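Local structure of chloramphenicol acetyltransferase (Aliivibrio fischeri, 6PXA) at residues 5-10 with 31-36; 65-70 with 116-121. The protein probably transfers an acetyl group from acetyl-CoA to the 3-hydroxyl of chloramphenicol, and can bind the bile salt taurocholic acid. One frame throughout, in Å; residues are numbered along the deposited sequence.

Contact 1. Residues 5-10 with 31-36; sequences EAFNSW and SYYSGF. With TCH (taurocholic acid), chain M.
F7 lays one face of its ring against the backbone of G35 and F36, with G35 N 3.3 Å above the ring plane near the rim. A CH-pi contact adds to this: G35 CA sits 4.0 Å from the F7 ring centroid, 27° off the ring normal. The far end of the ring reaches the Y33 carbonyl, where F7 CE2 lies 3.4 Å from Y33 O, and F7 CZ touches Y33 CD2, the rings meeting obliquely. At the root of the side chain, F7 CB packs on F36 CB.

Residues 32-34 form a short strand in the left-handed parallel beta-helix of the hexapeptide-repeat fold, and 5-10 lies in the loop before strand 14-15, the edge strand that pairs antiparallel with 32-34.

N8 O comes near F36 CE1, and S9 CA lies 3.5 Å from F36 CD1. Chi1 of 173° sets F36 CG anti to its backbone N, and CG lies 3.5 Å from W10 N; the ring takes W10 N over one face, 3.4 Å above the plane. W10 turns the edge of its five-membered ring toward the F36 face, an offset edge-to-face pair with planes at 63°. Its NE1 is hydrogen-bonded to D53 of the second subunit, while W10 O approaches C21 of taurocholic acid at 3.6 Å. C22 of the bile salt lies over one face of the Y32 ring, 3.2 Å from Y32 CE2.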
loop_
_atom_site.group_PDB
_atom_site.type_symbol
_atom_site.label_atom_id
_atom_site.label_comp_id
_atom_site.label_asym_id
_atom_site.label_seq_id
_atom_site.Cartn_x
_atom_site.Cartn_y
_atom_site.Cartn_z
ATOM N N GLU B 5 5.718 -20.660 6.023
ATOM C CA GLU B 5 4.688 -19.650 5.844
ATOM C C GLU B 5 3.320 -20.266 6.105
ATOM O O GLU B 5 3.159 -21.491 6.169
ATOM C CB GLU B 5 4.743 -19.049 4.432
ATOM C CG GLU B 5 6.140 -18.663 4.014
ATOM C CD GLU B 5 6.160 -17.599 2.939
ATOM O OE1 GLU B 5 5.116 -17.400 2.270
ATOM O OE2 GLU B 5 7.228 -16.959 2.769
ATOM N N ALA B 6 2.322 -19.389 6.240
ATOM C CA ALA B 6 1.002 -19.817 6.695
ATOM C C ALA B 6 0.221 -20.548 5.617
ATOM O O ALA B 6 -0.640 -21.375 5.942
ATOM C CB ALA B 6 0.197 -18.612 7.184
ATOM N N PHE B 7 0.504 -20.259 4.349
ATOM C CA PHE B 7 -0.225 -20.806 3.212
ATOM C C PHE B 7 0.748 -21.429 2.217
ATOM O O PHE B 7 1.841 -20.900 2.002
ATOM C CB PHE B 7 -1.032 -19.712 2.512
ATOM C CG PHE B 7 -2.100 -19.089 3.373
ATOM C CD1 PHE B 7 -1.795 -18.060 4.233
ATOM C CD2 PHE B 7 -3.404 -19.528 3.298
ATOM C CE1 PHE B 7 -2.768 -17.479 4.999
ATOM C CE2 PHE B 7 -4.373 -18.954 4.059
ATOM C CZ PHE B 7 -4.049 -17.933 4.919
ATOM N N ASN B 8 0.336 -22.543 1.602
ATOM C CA ASN B 8 1.159 -23.236 0.618
ATOM C C ASN B 8 0.874 -22.802 -0.813
ATOM O O ASN B 8 1.751 -22.927 -1.672
ATOM C CB ASN B 8 0.966 -24.749 0.731
ATOM C CG ASN B 8 1.685 -25.344 1.931
ATOM O OD1 ASN B 8 2.524 -24.690 2.559
ATOM N ND2 ASN B 8 1.373 -26.596 2.244
ATOM N N SER B 9 -0.323 -22.305 -1.103
ATOM C CA SER B 9 -0.564 -21.686 -2.401
ATOM C C SER B 9 -1.712 -20.711 -2.241
ATOM O O SER B 9 -2.435 -20.743 -1.241
ATOM C CB SER B 9 -0.870 -22.723 -3.498
ATOM O OG SER B 9 -2.118 -23.348 -3.274
ATOM N N TRP B 10 -1.872 -19.833 -3.228
ATOM C CA TRP B 10 -2.996 -18.905 -3.170
ATOM C C TRP B 10 -4.319 -19.561 -3.511
ATOM O O TRP B 10 -5.349 -18.879 -3.512
ATOM C CB TRP B 10 -2.757 -17.701 -4.093
ATOM C CG TRP B 10 -2.177 -18.008 -5.433
ATOM C CD1 TRP B 10 -0.840 -18.082 -5.758
ATOM C CD2 TRP B 10 -2.898 -18.250 -6.655
ATOM N NE1 TRP B 10 -0.692 -18.365 -7.104
ATOM C CE2 TRP B 10 -1.932 -18.464 -7.680
ATOM C CE3 TRP B 10 -4.255 -18.294 -6.988
ATOM C CZ2 TRP B 10 -2.291 -18.750 -9.013
ATOM C CZ3 TRP B 10 -4.611 -18.561 -8.302
ATOM C CH2 TRP B 10 -3.624 -18.785 -9.307
ATOM N N SER B 31 -16.510 -17.475 6.962
ATOM C CA SER B 31 -15.567 -16.416 6.620
ATOM C C SER B 31 -14.135 -16.941 6.629
ATOM O O SER B 31 -13.740 -17.706 7.520
ATOM C CB SER B 31 -15.725 -15.260 7.604
ATOM O OG SER B 31 -17.060 -14.825 7.565
ATOM N N TYR B 32 -13.358 -16.530 5.617
ATOM C CA TYR B 32 -12.026 -17.069 5.390
ATOM C C TYR B 32 -11.049 -15.954 5.037
ATOM O O TYR B 32 -11.426 -14.902 4.513
ATOM C CB TYR B 32 -12.017 -18.102 4.240
ATOM C CG TYR B 32 -12.216 -17.488 2.855
ATOM C CD1 TYR B 32 -13.492 -17.341 2.311
ATOM C CD2 TYR B 32 -11.133 -17.053 2.094
ATOM C CE1 TYR B 32 -13.679 -16.777 1.065
ATOM C CE2 TYR B 32 -11.316 -16.478 0.843
ATOM C CZ TYR B 32 -12.584 -16.357 0.328
ATOM O OH TYR B 32 -12.789 -15.801 -0.918
ATOM N N TYR B 33 -9.769 -16.236 5.262
ATOM C CA TYR B 33 -8.669 -15.375 4.840
ATOM C C TYR B 33 -7.807 -16.154 3.855
ATOM O O TYR B 33 -7.331 -17.249 4.176
ATOM C CB TYR B 33 -7.842 -14.924 6.055
ATOM C CG TYR B 33 -6.581 -14.121 5.755
ATOM C CD1 TYR B 33 -6.639 -12.949 5.015
ATOM C CD2 TYR B 33 -5.336 -14.521 6.242
ATOM C CE1 TYR B 33 -5.485 -12.190 4.747
ATOM C CE2 TYR B 33 -4.171 -13.763 5.968
ATOM C CZ TYR B 33 -4.269 -12.597 5.213
ATOM O OH TYR B 33 -3.152 -11.817 4.914
ATOM N N SER B 34 -7.590 -15.587 2.675
ATOM C CA SER B 34 -6.722 -16.183 1.651
ATOM C C SER B 34 -5.446 -15.346 1.604
ATOM O O SER B 34 -5.343 -14.395 0.824
ATOM C CB SER B 34 -7.411 -16.229 0.291
ATOM O OG SER B 34 -7.960 -14.960 -0.037
ATOM N N GLY B 35 -4.455 -15.743 2.412
ATOM C CA GLY B 35 -3.378 -14.832 2.739
ATOM C C GLY B 35 -2.029 -15.229 2.185
ATOM O O GLY B 35 -1.010 -14.749 2.684
ATOM N N PHE B 36 -2.013 -16.074 1.139
ATOM C CA PHE B 36 -0.758 -16.607 0.615
ATOM C C PHE B 36 0.275 -15.516 0.346
ATOM O O PHE B 36 1.453 -15.673 0.680
ATOM C CB PHE B 36 -1.007 -17.401 -0.673
ATOM C CG PHE B 36 0.261 -17.853 -1.363
ATOM C CD1 PHE B 36 0.962 -18.963 -0.904
ATOM C CD2 PHE B 36 0.762 -17.165 -2.468
ATOM C CE1 PHE B 36 2.147 -19.389 -1.550
ATOM C CE2 PHE B 36 1.941 -17.583 -3.098
ATOM C CZ PHE B 36 2.632 -18.697 -2.628
HETATM C C1 TCH M . -8.124 -20.309 -9.458
HETATM C C2 TCH M . -8.363 -21.864 -9.461
HETATM C C3 TCH M . -9.646 -22.220 -10.265
HETATM O O3 TCH M . -9.900 -23.565 -10.133
HETATM C C4 TCH M . -10.916 -21.404 -9.803
HETATM C C5 TCH M . -10.664 -19.878 -9.717
HETATM C C6 TCH M . -11.911 -19.126 -9.172
HETATM C C7 TCH M . -12.095 -19.250 -7.602
HETATM O O7 TCH M . -12.525 -20.531 -7.291
HETATM C C8 TCH M . -10.784 -18.932 -6.845
HETATM C C9 TCH M . -9.596 -19.812 -7.413
HETATM C C10 TCH M . -9.358 -19.545 -8.916
HETATM C C11 TCH M . -8.340 -19.577 -6.549
HETATM C C12 TCH M . -8.529 -19.723 -5.126
HETATM O O12 TCH M . -8.716 -21.063 -4.755
HETATM C C13 TCH M . -9.861 -18.937 -4.587
HETATM C C14 TCH M . -10.942 -19.284 -5.326
HETATM C C15 TCH M . -12.132 -18.415 -4.686
HETATM C C16 TCH M . -11.849 -18.483 -3.264
HETATM C C17 TCH M . -10.503 -19.216 -3.119
HETATM C C18 TCH M . -9.569 -17.432 -4.693
HETATM C C19 TCH M . -9.072 -18.051 -9.125
HETATM O O1S TCH M . -15.473 -24.311 2.183
HETATM C C20 TCH M . -9.782 -18.720 -1.954
HETATM C C21 TCH M . -8.394 -19.375 -1.708
HETATM C C22 TCH M . -10.660 -19.186 -0.767
HETATM C C23 TCH M . -10.627 -20.695 -0.569
HETATM C C24 TCH M . -11.543 -21.087 0.581
HETATM N N24 TCH M . -12.957 -21.225 0.345
HETATM O O24 TCH M . -11.102 -21.263 1.656
HETATM C C25 TCH M . -13.849 -21.609 1.424
HETATM C C26 TCH M . -15.214 -21.824 0.797
HETATM S S26 TCH M . -16.228 -22.877 1.870
HETATM O O2S TCH M . -16.381 -22.046 3.286
HETATM O O3S TCH M . -17.663 -23.099 1.086
#

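Contact 2. Residues 65-70 with 116-121. With TCH (taurocholic acid), chain R.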
loop_
_atom_site.group_PDB
_atom_site.type_symbol
_atom_site.label_atom_id
_atom_site.label_comp_id
_atom_site.label_asym_id
_atom_site.label_seq_id
_atom_site.Cartn_x
_atom_site.Cartn_y
_atom_site.Cartn_z
ATOM N N PHE B 65 -5.603 -3.910 31.852
ATOM C CA PHE B 65 -5.803 -3.085 30.669
ATOM C C PHE B 65 -7.199 -2.486 30.548
ATOM O O PHE B 65 -7.344 -1.423 29.936
ATOM C CB PHE B 65 -5.508 -3.898 29.402
ATOM C CG PHE B 65 -4.080 -3.808 28.943
ATOM C CD1 PHE B 65 -3.412 -2.593 28.946
ATOM C CD2 PHE B 65 -3.403 -4.940 28.510
ATOM C CE1 PHE B 65 -2.100 -2.505 28.521
ATOM C CE2 PHE B 65 -2.087 -4.856 28.082
ATOM C CZ PHE B 65 -1.436 -3.636 28.092
ATOM N N GLY B 66 -8.230 -3.128 31.093
ATOM C CA GLY B 66 -9.593 -2.712 30.812
ATOM C C GLY B 66 -9.992 -3.060 29.383
ATOM O O GLY B 66 -9.214 -3.600 28.600
ATOM N N GLU B 67 -11.238 -2.727 29.043
ATOM C CA GLU B 67 -11.798 -3.131 27.757
ATOM C C GLU B 67 -11.142 -2.367 26.614
ATOM O O GLU B 67 -10.808 -1.187 26.743
ATOM C CB GLU B 67 -13.312 -2.902 27.726
ATOM C CG GLU B 67 -14.133 -3.771 28.690
ATOM C CD GLU B 67 -15.518 -3.185 28.964
ATOM O OE1 GLU B 67 -15.730 -1.996 28.639
ATOM O OE2 GLU B 67 -16.394 -3.904 29.502
ATOM N N VAL B 68 -10.959 -3.058 25.495
ATOM C CA VAL B 68 -10.380 -2.493 24.274
ATOM C C VAL B 68 -11.381 -2.634 23.128
ATOM O O VAL B 68 -12.367 -3.372 23.221
ATOM C CB VAL B 68 -9.045 -3.164 23.894
ATOM C CG1 VAL B 68 -7.985 -2.910 24.964
ATOM C CG2 VAL B 68 -9.243 -4.653 23.653
ATOM N N ASP B 69 -11.100 -1.920 22.026
ATOM C CA ASP B 69 -11.909 -2.058 20.818
ATOM C C ASP B 69 -11.809 -3.479 20.266
ATOM O O ASP B 69 -10.731 -4.080 20.212
ATOM C CB ASP B 69 -11.471 -1.032 19.748
ATOM C CG ASP B 69 -11.744 0.411 20.179
ATOM O OD1 ASP B 69 -12.753 0.663 20.889
ATOM O OD2 ASP B 69 -10.910 1.301 19.882
ATOM N N LYS B 70 -12.948 -4.036 19.883
ATOM C CA LYS B 70 -13.010 -5.402 19.395
ATOM C C LYS B 70 -13.204 -5.397 17.880
ATOM O O LYS B 70 -13.696 -4.427 17.293
ATOM C CB LYS B 70 -14.130 -6.181 20.091
ATOM C CG LYS B 70 -13.811 -6.543 21.561
ATOM C CD LYS B 70 -14.975 -7.175 22.283
ATOM C CE LYS B 70 -14.784 -6.990 23.808
ATOM N NZ LYS B 70 -15.948 -7.444 24.626
ATOM N N PHE B 116 -4.547 7.693 25.077
ATOM C CA PHE B 116 -5.311 6.641 24.422
ATOM C C PHE B 116 -6.802 6.936 24.473
ATOM O O PHE B 116 -7.367 7.198 25.547
ATOM C CB PHE B 116 -5.051 5.283 25.079
ATOM C CG PHE B 116 -5.875 4.165 24.474
ATOM C CD1 PHE B 116 -5.636 3.741 23.188
ATOM C CD2 PHE B 116 -6.919 3.579 25.188
ATOM C CE1 PHE B 116 -6.399 2.739 22.620
ATOM C CE2 PHE B 116 -7.681 2.572 24.628
ATOM C CZ PHE B 116 -7.414 2.143 23.354
ATOM N N GLN B 117 -7.447 6.821 23.319
ATOM C CA GLN B 117 -8.892 6.911 23.191
ATOM C C GLN B 117 -9.395 5.751 22.344
ATOM O O GLN B 117 -8.872 5.499 21.259
ATOM C CB GLN B 117 -9.312 8.231 22.551
ATOM C CG GLN B 117 -9.238 9.408 23.512
ATOM C CD GLN B 117 -9.766 10.668 22.877
ATOM O OE1 GLN B 117 -10.712 11.264 23.369
ATOM N NE2 GLN B 117 -9.172 11.066 21.759
ATOM N N ARG B 118 -10.393 5.037 22.853
ATOM C CA ARG B 118 -11.042 4.011 22.061
ATOM C C ARG B 118 -11.767 4.643 20.880
ATOM O O ARG B 118 -12.248 5.779 20.947
ATOM C CB ARG B 118 -12.021 3.210 22.926
ATOM C CG ARG B 118 -11.320 2.279 23.889
ATOM C CD ARG B 118 -12.272 1.622 24.815
ATOM N NE ARG B 118 -13.194 0.672 24.184
ATOM C CZ ARG B 118 -14.138 0.055 24.897
ATOM N NH1 ARG B 118 -14.226 0.318 26.186
ATOM N NH2 ARG B 118 -14.985 -0.801 24.354
ATOM N N ALA B 119 -11.829 3.893 19.783
ATOM C CA ALA B 119 -12.566 4.320 18.611
ATOM C C ALA B 119 -13.866 3.560 18.451
ATOM O O ALA B 119 -14.656 3.887 17.558
ATOM C CB ALA B 119 -11.710 4.137 17.353
ATOM N N GLY B 120 -14.114 2.573 19.305
ATOM C CA GLY B 120 -15.232 1.677 19.139
ATOM C C GLY B 120 -14.834 0.476 18.315
ATOM O O GLY B 120 -13.782 0.442 17.659
ATOM N N ASP B 121 -15.712 -0.522 18.322
ATOM C CA ASP B 121 -15.438 -1.767 17.613
ATOM C C ASP B 121 -15.352 -1.571 16.096
ATOM O O ASP B 121 -16.032 -0.723 15.510
ATOM C CB ASP B 121 -16.532 -2.799 17.901
ATOM C CG ASP B 121 -16.507 -3.314 19.347
ATOM O OD1 ASP B 121 -15.588 -2.958 20.139
ATOM O OD2 ASP B 121 -17.411 -4.122 19.682
HETATM C C1 TCH R . -1.298 -0.421 23.821
HETATM C C2 TCH R . -0.679 -0.643 25.264
HETATM C C3 TCH R . -1.336 0.305 26.300
HETATM O O3 TCH R . -0.691 0.166 27.511
HETATM C C4 TCH R . -1.288 1.813 25.850
HETATM C C5 TCH R . -1.874 2.023 24.431
HETATM C C6 TCH R . -1.741 3.505 23.990
HETATM C C7 TCH R . -0.260 3.946 23.616
HETATM O O7 TCH R . 0.517 4.082 24.755
HETATM C C8 TCH R . 0.422 2.954 22.650
HETATM C C9 TCH R . 0.284 1.486 23.225
HETATM C C10 TCH R . -1.191 1.059 23.407
HETATM C C11 TCH R . 1.092 0.525 22.326
HETATM C C12 TCH R . 2.451 0.917 22.051
HETATM O O12 TCH R . 3.302 0.713 23.165
HETATM C C13 TCH R . 2.605 2.494 21.615
HETATM C C14 TCH R . 1.960 3.278 22.512
HETATM C C15 TCH R . 2.183 4.762 21.935
HETATM C C16 TCH R . 3.589 4.728 21.556
HETATM C C17 TCH R . 4.039 3.258 21.613
HETATM C C18 TCH R . 2.023 2.645 20.199
HETATM C C19 TCH R . -1.956 1.193 22.095
HETATM O O1S TCH R . 9.295 9.545 25.711
HETATM C C20 TCH R . 4.918 2.967 20.486
HETATM C C21 TCH R . 5.356 1.476 20.358
HETATM C C22 TCH R . 6.182 3.842 20.739
HETATM C C23 TCH R . 7.083 3.330 21.862
HETATM C C24 TCH R . 8.202 4.343 22.044
HETATM N N24 TCH R . 8.045 5.397 23.019
HETATM O O24 TCH R . 9.190 4.295 21.388
HETATM C C25 TCH R . 9.112 6.360 23.166
HETATM C C26 TCH R . 8.552 7.573 23.892
HETATM S S26 TCH R . 9.897 8.267 24.870
HETATM O O2S TCH R . 10.516 7.031 25.769
HETATM O O3S TCH R . 11.046 8.880 23.850
#
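D69 joins the backbone of A119 and G120 through both carboxylate oxygens, where the loops leading into the neighbouring parallel strands 71-73 and 122-124 of the left-handed beta-helix meet. A119 N donates to D69 OD2 at 2.8 Å, meeting it on the syn side, somewhat out of the carboxylate plane, with a nearly straight bond. G120 N reaches D69 OD1 with a weak, bent one, N-H...acceptor angle 129°.

The charged contacts form a network of E67, D69 and R118. R118 NE points in the guanidinium plane at D69 OD1, a weak bond of 3.3 Å that is also a salt bridge, so OD1 takes two donors. The second link is long: E67 OE1 stands 3.7 Å from R118 NH1, with the carboxylate and guanidinium planes 82° apart. One face of the R118 guanidinium is turned to the backbone of 67-68, toward E67 O and V68 CA.

At the pocket end, F65 CE1 approaches O3 of taurocholic acid at 3.2 Å, and F116 CB meets its C6.

One hydrogen bond runs the other way, from the backbone of 65-70 to a carboxylate of 116-121. The acceptor is D121, whose OD2 forms a salt bridge with R72 NE, while K70 N donates to D121 OD1 from 57° above the carboxylate plane, at 2.9 Å.

In the fold
Contacts 1 and 2 follow one another along the chain and sit on opposite sides of its centre, their own centres 29 Å apart and nearest atoms about 14 Å apart. What relates them is the bile salt. Each borders a different taurocholic acid molecule, and the two pocket halves belong together across subunits: the ligand near 5-10 and 31-36 is hydrogen-bonded to L11 O and S104 N of the second subunit, whereas the one near 65-70 and 116-121 takes S104 N from this chain and L11 O from the third. Contact 1 is aromatic and apolar, contact 2 mostly polar; both lie away from E210, which binds magnesium in another structure of this protein; none is bound to this chain.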